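PDB 2DUM: UspA domain-containing protein from Pyrococcus horikoshii, which is of unknown function but belongs to the universal stress protein A family, whose members commonly form dimers and in many cases bind nucleotides. Local coordinates for the interface of chains A and B. Sequence-based numbering; all coordinates share one arbitrary frame. Chains: chain A/B, Hypothetical protein PH0823.

The interface of chains A and B. Residues chain A 28, 152-154, 156, 158; chain B 4, 119, 148-150.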
# COMPACT_ATOMS: atom_id res chain seq x y z
N ARG A 28 -10.80 -8.43 -5.46
CA ARG A 28 -9.38 -8.36 -5.77
C ARG A 28 -8.60 -9.49 -5.21
O ARG A 28 -7.90 -10.14 -5.96
CB ARG A 28 -8.78 -7.05 -5.25
CG ARG A 28 -9.45 -5.88 -5.87
CD ARG A 28 -8.62 -4.66 -5.87
NE ARG A 28 -8.61 -3.99 -7.19
CZ ARG A 28 -7.77 -4.29 -8.19
NH1 ARG A 28 -7.85 -3.61 -9.33
NH2 ARG A 28 -6.84 -5.27 -8.05
N LEU A 152 -1.22 -1.14 2.65
CA LEU A 152 -1.92 -1.46 1.44
C LEU A 152 -3.01 -0.39 1.25
O LEU A 152 -4.00 -0.22 2.06
CB LEU A 152 -2.53 -2.84 1.59
CG LEU A 152 -2.43 -3.82 0.41
CD1 LEU A 152 -3.47 -4.85 0.48
CD2 LEU A 152 -2.64 -3.20 -0.82
N ILE A 153 -2.87 0.38 0.20
CA ILE A 153 -4.02 1.24 0.02
C ILE A 153 -4.90 0.67 -1.07
O ILE A 153 -4.49 0.51 -2.22
CB ILE A 153 -3.77 2.79 0.06
CG1 ILE A 153 -4.77 3.41 -0.86
CG2 ILE A 153 -2.38 3.23 -0.28
CD1 ILE A 153 -4.33 3.35 -2.45
N ILE A 154 -6.09 0.26 -0.68
CA ILE A 154 -6.98 -0.44 -1.61
C ILE A 154 -7.90 0.67 -2.09
O ILE A 154 -7.92 1.76 -1.44
CB ILE A 154 -7.66 -1.70 -0.93
CG1 ILE A 154 -7.66 -2.93 -1.81
CG2 ILE A 154 -9.12 -1.54 -0.73
CD1 ILE A 154 -6.40 -3.81 -1.67
N GLU A 156 -10.62 0.35 -5.56
CA GLU A 156 -11.83 -0.12 -6.28
C GLU A 156 -11.41 -1.12 -7.36
O GLU A 156 -10.25 -1.15 -7.79
CB GLU A 156 -12.70 1.03 -6.86
CG GLU A 156 -14.03 0.60 -7.61
CD GLU A 156 -14.92 -0.44 -6.81
OE1 GLU A 156 -14.82 -1.70 -7.02
OE2 GLU A 156 -15.74 -0.01 -5.97
N ASP A 158 -11.67 -3.92 -10.85
CA ASP A 158 -11.22 -3.91 -12.24
C ASP A 158 -12.30 -3.57 -13.35
O ASP A 158 -12.93 -2.46 -13.38
CB ASP A 158 -10.47 -5.25 -12.51
CG ASP A 158 -8.94 -5.07 -12.63
OD1 ASP A 158 -8.27 -6.06 -13.03
OD2 ASP A 158 -8.40 -3.96 -12.35
N MET B 4 -4.25 -12.08 -4.64
CA MET B 4 -3.52 -10.72 -4.57
C MET B 4 -1.97 -10.35 -4.73
O MET B 4 -1.63 -9.12 -4.73
CB MET B 4 -3.99 -9.84 -3.37
CG MET B 4 -3.61 -8.25 -3.54
SD MET B 4 -4.78 -7.07 -2.83
CE MET B 4 -4.86 -5.83 -4.02
N SER B 119 -1.72 -6.93 -10.40
CA SER B 119 -2.70 -7.07 -9.28
C SER B 119 -2.47 -6.07 -8.17
O SER B 119 -3.37 -5.82 -7.38
CB SER B 119 -2.69 -8.48 -8.68
OG SER B 119 -1.56 -8.65 -7.82
N LYS B 148 -5.51 3.34 -10.60
CA LYS B 148 -6.67 2.57 -10.16
C LYS B 148 -6.35 1.22 -9.37
O LYS B 148 -7.18 0.73 -8.54
CB LYS B 148 -7.64 2.50 -11.33
CG LYS B 148 -8.55 3.82 -11.36
CD LYS B 148 -8.78 4.58 -12.74
CE LYS B 148 -9.63 3.77 -13.74
NZ LYS B 148 -9.17 2.34 -14.19
N LYS B 149 -5.13 0.69 -9.58
CA LYS B 149 -4.61 -0.54 -8.97
C LYS B 149 -4.39 -0.32 -7.43
O LYS B 149 -4.48 0.82 -6.91
CB LYS B 149 -3.33 -1.00 -9.74
CG LYS B 149 -3.53 -1.54 -11.20
CD LYS B 149 -4.99 -1.85 -11.47
CE LYS B 149 -5.27 -3.23 -12.05
NZ LYS B 149 -4.69 -3.38 -13.49
N PRO B 150 -4.25 -1.40 -6.65
CA PRO B 150 -3.93 -1.06 -5.29
C PRO B 150 -2.45 -1.00 -5.12
O PRO B 150 -1.76 -1.45 -6.00
CB PRO B 150 -4.52 -2.21 -4.52
CG PRO B 150 -5.33 -3.03 -5.59
CD PRO B 150 -4.58 -2.82 -6.79
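A:Arg28 and A:Ile154 meet B:Pro150 and B:Met4 in one part of a two-fold symmetric interface between identical chains, mostly apolar here with a charged cluster to one side; every contact recurs with the chains exchanged. It joins the two copies of the deposited assembly, a pairing that is plausibly the biological dimer, since universal stress proteins often dimerise through the last strand of the fold.

B:Pro150 is the central piece. Its CG lies over one face of the A:Arg28 guanidinium, 3.4 Å above the plane and displaced toward the rim, while the arginine's CD comes within 3.7 Å of the same CG. A flat cation with an aliphatic stem suits a proline ring, which offers a rigid, greasy surface and no N-H to satisfy. A bend at chi3 (133°) helps carry the guanidinium over the ring. Its NE makes a weak hydrogen bond to A:Glu156 O, in plane at the guanidinium edge, which may help set the turn of the plane.

On another side of the ring, CB of B:Pro150 packs against A:Ile154 CD1 at 3.8 Å, the two side chains running alongside and pointing the same way. The isoleucine's CD1 also receives the methyl CE of B:Met4 at 3.5 Å, the chains meeting at a slant. Beta-branched isoleucine suits a strand and offers this one methyl to both partners; methionine's flexible thioether, bent at chi2 and chi3, can mould itself to it.

Beside the proline, A:Asp158 is poorly ordered; as modelled, OD2 pairs tentatively with NH1 of A:Arg28 at 3.1 Å and, more loosely, with NZ of B:Lys149 at 3.9 Å. The long lysine crosses the arginine at about a right angle, carrying its amine toward the carboxylate, which may ease repulsion between the two cations.

In the fold, chain A supplies the C-terminal end of helix 16-28, strand 151-154 and the loop after it; chain B supplies B:Met4, its first modelled residue, loop residue B:Ser119 and the loop B:Lys148 to B:Pro150, leading into its own strand 151-154.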